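Local coordinates for protein carboxyl esterase NP (Bacillus subtilis, PDB 4CCW) that hydrolyses carboxylic esters to an alcohol and a carboxylate, as a carboxylesterase of the alpha/beta hydrolase fold, at residues T135-F138 / L139-P143; F161-D164 / F165-A169. All coordinates share one frame; numbering follows the deposited sequence.

Contact 1 (T135-F138 / L139-P143); sequences TMNF and LLRMP
At the edge of the R141 guanidinium, close to its plane, sits the amide oxygen of N137; one face of the F138 ring carries M142 CB, while the M142 sulfur lies oblique to it, 4.8 Å from the ring centroid. The amide and guanidinium planes are turned 59° apart, and R141 NE donates to N137 OD1 over 3.0 Å, nearly straight at 161° but from above the amide's carbonyl plane. An extended run from CG to NE lets the arginine reach back one helical turn, and a water donating to OD1 while accepting from R141 NH2 completes a small ring. Asparagine suits this place because its other branch, ND2, is bonded to R104 O on helix 104-118, so both ends of the amide are held. With an alanine in its place, R141 NE and the R104 carbonyl would probably each lose a partner, and the guanidinium, left with a weak bond from NH1 to T105 OG1, would be likely to be held less firmly.

All this belongs to the end of helix 130-141, the crossover helix of a right-handed beta-alpha-beta unit between parallel strands 123-128 and 146-152. M142 is the first residue to leave helical angles, yet its N still donates to F138 O at 2.8 Å. From there its sulfur comes to 4.0 Å from F138 CE1, a Met-aromatic contact in which a flexible thioether fits beside a ring that also meets F115. On the buried side, L139 CD2 approaches M136 SD at 4.1 Å; the unbranched methionine, bent at chi2 and chi3, folds its sulfur back to the leucine, whose own side chain packs on A149 of strand 146-152.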
loop_
_atom_site.group_PDB
_atom_site.type_symbol
_atom_site.label_atom_id
_atom_site.label_comp_id
_atom_site.label_asym_id
_atom_site.label_seq_id
_atom_site.Cartn_x
_atom_site.Cartn_y
_atom_site.Cartn_z
ATOM N N THR A 135 -0.488 3.521 -6.766
ATOM C CA THR A 135 0.671 3.414 -7.653
ATOM C C THR A 135 0.248 3.436 -9.121
ATOM O O THR A 135 0.816 4.197 -9.912
ATOM C CB THR A 135 1.543 2.174 -7.336
ATOM O OG1 THR A 135 2.118 2.333 -6.030
ATOM C CG2 THR A 135 2.694 2.044 -8.353
ATOM N N MET A 136 -0.755 2.641 -9.481
ATOM C CA MET A 136 -1.211 2.594 -10.862
ATOM C C MET A 136 -1.767 3.964 -11.270
ATOM O O MET A 136 -1.467 4.464 -12.349
ATOM C CB MET A 136 -2.272 1.499 -11.064
ATOM C CG MET A 136 -2.710 1.326 -12.510
ATOM S SD MET A 136 -1.361 0.657 -13.492
ATOM C CE MET A 136 -1.665 -1.074 -13.389
ATOM N N ASN A 137 -2.550 4.573 -10.390
ATOM C CA ASN A 137 -3.142 5.868 -10.695
ATOM C C ASN A 137 -2.033 6.906 -10.972
ATOM O O ASN A 137 -2.127 7.721 -11.911
ATOM C CB ASN A 137 -4.059 6.315 -9.538
ATOM C CG ASN A 137 -4.758 7.642 -9.815
ATOM O OD1 ASN A 137 -5.563 7.764 -10.743
ATOM N ND2 ASN A 137 -4.472 8.632 -8.988
ATOM N N PHE A 138 -0.966 6.840 -10.180
ATOM C CA PHE A 138 0.136 7.817 -10.280
ATOM C C PHE A 138 0.971 7.623 -11.542
ATOM O O PHE A 138 1.290 8.591 -12.243
ATOM C CB PHE A 138 1.016 7.769 -9.024
ATOM C CG PHE A 138 2.056 8.863 -8.951
ATOM C CD1 PHE A 138 1.692 10.168 -8.624
ATOM C CD2 PHE A 138 3.395 8.582 -9.173
ATOM C CE1 PHE A 138 2.651 11.174 -8.528
ATOM C CE2 PHE A 138 4.357 9.575 -9.082
ATOM C CZ PHE A 138 3.984 10.872 -8.759
ATOM N N LEU A 139 1.341 6.382 -11.828
ATOM C CA LEU A 139 2.176 6.121 -13.000
ATOM C C LEU A 139 1.432 6.437 -14.301
ATOM O O LEU A 139 2.063 6.815 -15.285
ATOM C CB LEU A 139 2.753 4.691 -12.978
ATOM C CG LEU A 139 1.808 3.506 -13.206
ATOM C CD1 LEU A 139 1.699 3.187 -14.695
ATOM C CD2 LEU A 139 2.281 2.276 -12.428
ATOM N N LEU A 140 0.106 6.291 -14.311
ATOM C CA LEU A 140 -0.677 6.627 -15.503
ATOM C C LEU A 140 -0.746 8.132 -15.718
ATOM O O LEU A 140 -0.756 8.600 -16.853
ATOM C CB LEU A 140 -2.089 6.042 -15.434
ATOM C CG LEU A 140 -2.236 4.524 -15.593
ATOM C CD1 LEU A 140 -3.690 4.122 -15.464
ATOM C CD2 LEU A 140 -1.684 4.027 -16.921
ATOM N N ARG A 141 -0.791 8.888 -14.621
ATOM C CA ARG A 141 -0.898 10.346 -14.712
ATOM C C ARG A 141 0.458 11.031 -14.907
ATOM O O ARG A 141 0.540 12.075 -15.574
ATOM C CB ARG A 141 -1.627 10.918 -13.493
ATOM C CG ARG A 141 -3.118 10.619 -13.476
ATOM C CD ARG A 141 -3.685 10.751 -12.070
ATOM N NE ARG A 141 -5.117 10.486 -12.030
ATOM C CZ ARG A 141 -6.057 11.382 -12.319
ATOM N NH1 ARG A 141 -5.726 12.618 -12.686
ATOM N NH2 ARG A 141 -7.328 11.034 -12.259
ATOM N N MET A 142 1.511 10.434 -14.351
ATOM C CA MET A 142 2.834 11.065 -14.280
ATOM C C MET A 142 3.988 10.097 -14.542
ATOM O O MET A 142 4.854 9.911 -13.677
ATOM C CB MET A 142 3.008 11.716 -12.918
ATOM C CG MET A 142 1.840 12.613 -12.560
ATOM S SD MET A 142 2.314 13.872 -11.397
ATOM C CE MET A 142 0.699 14.524 -10.966
ATOM N N PRO A 143 4.023 9.501 -15.751
ATOM C CA PRO A 143 5.060 8.520 -16.113
ATOM C C PRO A 143 6.472 9.080 -16.037
ATOM O O PRO A 143 7.447 8.321 -15.957
ATOM C CB PRO A 143 4.711 8.159 -17.561
ATOM C CG PRO A 143 3.911 9.317 -18.069
ATOM C CD PRO A 143 3.125 9.789 -16.885
HETATM O O HOH W 1 -7.622 8.143 -12.791
#

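Contact 2 (F161-D164 / F165-A169); sequences FHHD and FYKYA. With VKC ((2-hydroxyethoxy)acetic acid), chain B.
F161 and F165 lie face to face, their centroids 4.1 Å apart and their planes only 23° from parallel. F165 CD2 stands over the centre of the F161 ring, and the nearest atoms, F161 CZ and F165 CE2, are 3.5 Å apart. Chi1 of F165, 175°, swings the ring away from its own backbone N, across F161, and carries its far end, CZ, to 3.6 Å from CG of the bound (2-hydroxyethoxy)acetic acid. A169, one turn further on, brings its small methyl to the same ligand. The edge of F161 is in turn directed at the face of Y166, a T-shaped pair with planes at 89°, so three aromatic residues form one cluster; a flat phenylalanine suits F161, which offers a face to one neighbour and an edge to the other, and the tyrosine at Y166 also brings its hydroxyl near that edge.

The outer side is looser and polar. H163 and K167 are exposed, and K167 NZ, brought round by a bend at chi4, donates to H163 ND1 over 2.8 Å, almost in the imidazole plane. D164 OD1 lies over one face of that imidazole but stays 5.2 Å from K167 NZ, too far for a direct salt bridge. H162 serves as N-cap: its ND1 accepts from D164 N at 3.0 Å, satisfying an amide of the first helical turn.

The chain thus enters helix 163-171 through a capped turn above the pocket. Helix 177-185 packs against it through W184, which touches D164 and F165 and stacks on Y168, while the loop residue I246 meets both F161 and F165.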
loop_
_atom_site.group_PDB
_atom_site.type_symbol
_atom_site.label_atom_id
_atom_site.label_comp_id
_atom_site.label_asym_id
_atom_site.label_seq_id
_atom_site.Cartn_x
_atom_site.Cartn_y
_atom_site.Cartn_z
ATOM N N PHE A 161 -13.811 -5.573 -6.846
ATOM C CA PHE A 161 -13.783 -6.454 -5.688
ATOM C C PHE A 161 -14.854 -7.517 -5.778
ATOM O O PHE A 161 -15.970 -7.265 -6.262
ATOM C CB PHE A 161 -14.099 -5.677 -4.397
ATOM C CG PHE A 161 -13.019 -4.743 -3.947
ATOM C CD1 PHE A 161 -11.707 -5.178 -3.766
ATOM C CD2 PHE A 161 -13.343 -3.420 -3.616
ATOM C CE1 PHE A 161 -10.730 -4.304 -3.291
ATOM C CE2 PHE A 161 -12.368 -2.543 -3.159
ATOM C CZ PHE A 161 -11.057 -2.988 -2.995
ATOM N N HIS A 162 -14.547 -8.696 -5.252
ATOM C CA HIS A 162 -15.611 -9.646 -4.923
ATOM C C HIS A 162 -16.418 -9.046 -3.792
ATOM O O HIS A 162 -15.856 -8.377 -2.921
ATOM C CB HIS A 162 -14.989 -10.961 -4.497
ATOM C CG HIS A 162 -15.987 -12.056 -4.248
ATOM N ND1 HIS A 162 -16.602 -12.219 -3.062
ATOM C CD2 HIS A 162 -16.454 -13.066 -5.079
ATOM C CE1 HIS A 162 -17.429 -13.273 -3.127
ATOM N NE2 HIS A 162 -17.335 -13.799 -4.362
ATOM N N HIS A 163 -17.728 -9.280 -3.757
ATOM C CA HIS A 163 -18.576 -8.635 -2.741
ATOM C C HIS A 163 -18.181 -8.957 -1.313
ATOM O O HIS A 163 -18.445 -8.172 -0.386
ATOM C CB HIS A 163 -20.055 -8.936 -2.984
ATOM C CG HIS A 163 -20.467 -10.358 -2.650
ATOM N ND1 HIS A 163 -21.146 -10.670 -1.523
ATOM C CD2 HIS A 163 -20.265 -11.554 -3.330
ATOM C CE1 HIS A 163 -21.383 -11.994 -1.490
ATOM N NE2 HIS A 163 -20.831 -12.542 -2.591
ATOM N N ASP A 164 -17.545 -10.107 -1.119
ATOM C CA ASP A 164 -17.104 -10.507 0.227
ATOM C C ASP A 164 -16.108 -9.522 0.817
ATOM O O ASP A 164 -16.069 -9.346 2.037
ATOM C CB ASP A 164 -16.518 -11.923 0.251
ATOM C CG ASP A 164 -17.585 -12.990 0.416
ATOM O OD1 ASP A 164 -18.761 -12.640 0.643
ATOM O OD2 ASP A 164 -17.237 -14.189 0.333
ATOM N N PHE A 165 -15.315 -8.870 -0.031
ATOM C CA PHE A 165 -14.388 -7.869 0.485
ATOM C C PHE A 165 -15.147 -6.778 1.231
ATOM O O PHE A 165 -14.784 -6.429 2.357
ATOM C CB PHE A 165 -13.500 -7.246 -0.595
ATOM C CG PHE A 165 -12.632 -6.131 -0.072
ATOM C CD1 PHE A 165 -11.467 -6.416 0.651
ATOM C CD2 PHE A 165 -13.004 -4.794 -0.250
ATOM C CE1 PHE A 165 -10.674 -5.382 1.143
ATOM C CE2 PHE A 165 -12.220 -3.758 0.250
ATOM C CZ PHE A 165 -11.056 -4.056 0.946
ATOM N N TYR A 166 -16.197 -6.240 0.607
ATOM C CA TYR A 166 -17.024 -5.224 1.278
ATOM C C TYR A 166 -17.558 -5.679 2.630
ATOM O O TYR A 166 -17.562 -4.913 3.603
ATOM C CB TYR A 166 -18.191 -4.806 0.370
ATOM C CG TYR A 166 -17.747 -3.996 -0.828
ATOM C CD1 TYR A 166 -17.389 -2.667 -0.675
ATOM C CD2 TYR A 166 -17.709 -4.544 -2.112
ATOM C CE1 TYR A 166 -16.979 -1.900 -1.743
ATOM C CE2 TYR A 166 -17.310 -3.765 -3.213
ATOM C CZ TYR A 166 -16.931 -2.455 -3.012
ATOM O OH TYR A 166 -16.529 -1.641 -4.044
ATOM N N LYS A 167 -18.014 -6.921 2.683
ATOM C CA LYS A 167 -18.584 -7.492 3.902
ATOM C C LYS A 167 -17.563 -7.691 5.026
ATOM O O LYS A 167 -17.821 -7.309 6.176
ATOM C CB LYS A 167 -19.314 -8.793 3.577
ATOM C CG LYS A 167 -20.552 -8.551 2.721
ATOM C CD LYS A 167 -21.272 -9.846 2.378
ATOM C CE LYS A 167 -22.556 -9.565 1.619
ATOM N NZ LYS A 167 -22.372 -8.880 0.297
ATOM N N TYR A 168 -16.414 -8.286 4.705
ATOM C CA TYR A 168 -15.387 -8.486 5.734
ATOM C C TYR A 168 -14.793 -7.171 6.202
ATOM O O TYR A 168 -14.511 -7.015 7.392
ATOM C CB TYR A 168 -14.278 -9.440 5.266
ATOM C CG TYR A 168 -14.700 -10.877 5.305
ATOM C CD1 TYR A 168 -14.776 -11.569 6.515
ATOM C CD2 TYR A 168 -15.041 -11.554 4.131
ATOM C CE1 TYR A 168 -15.176 -12.897 6.555
ATOM C CE2 TYR A 168 -15.437 -12.880 4.162
ATOM C CZ TYR A 168 -15.507 -13.543 5.375
ATOM O OH TYR A 168 -15.900 -14.859 5.403
ATOM N N ALA A 169 -14.606 -6.227 5.275
ATOM C CA ALA A 169 -14.078 -4.925 5.640
ATOM C C ALA A 169 -15.051 -4.218 6.587
ATOM O O ALA A 169 -14.647 -3.707 7.632
ATOM C CB ALA A 169 -13.803 -4.080 4.404
HETATM C C VKC B . -6.930 -4.580 3.663
HETATM O O VKC B . -7.239 -4.831 2.479
HETATM C CA VKC B . -7.971 -3.964 4.570
HETATM C CD VKC B . -10.822 -1.842 4.065
HETATM C CG VKC B . -10.226 -3.221 4.348
HETATM O OAD VKC B . -8.930 -3.278 3.771
HETATM O OE1 VKC B . -11.637 -1.412 5.167
HETATM O OXT VKC B . -5.791 -4.818 4.119
#

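The two contacts follow one another along the chain without touching: their centres are 26 Å apart and their nearest atoms about 13 Å. They represent two levels of an alpha/beta hydrolase. Residues 135-143 finish the helix that follows the probable nucleophile elbow around S129, whereas residues 161-169 form part of the wall over the ligand pocket. S129 lines that pocket together with F165, A169 and H273, the probable proton acceptor, whose side chain is about 6 Å from that of F165. Contact 1 lies away from the pocket; one link to that region is T135, whose side chain touches the elbow residues and whose OG1 bonds to G131 O.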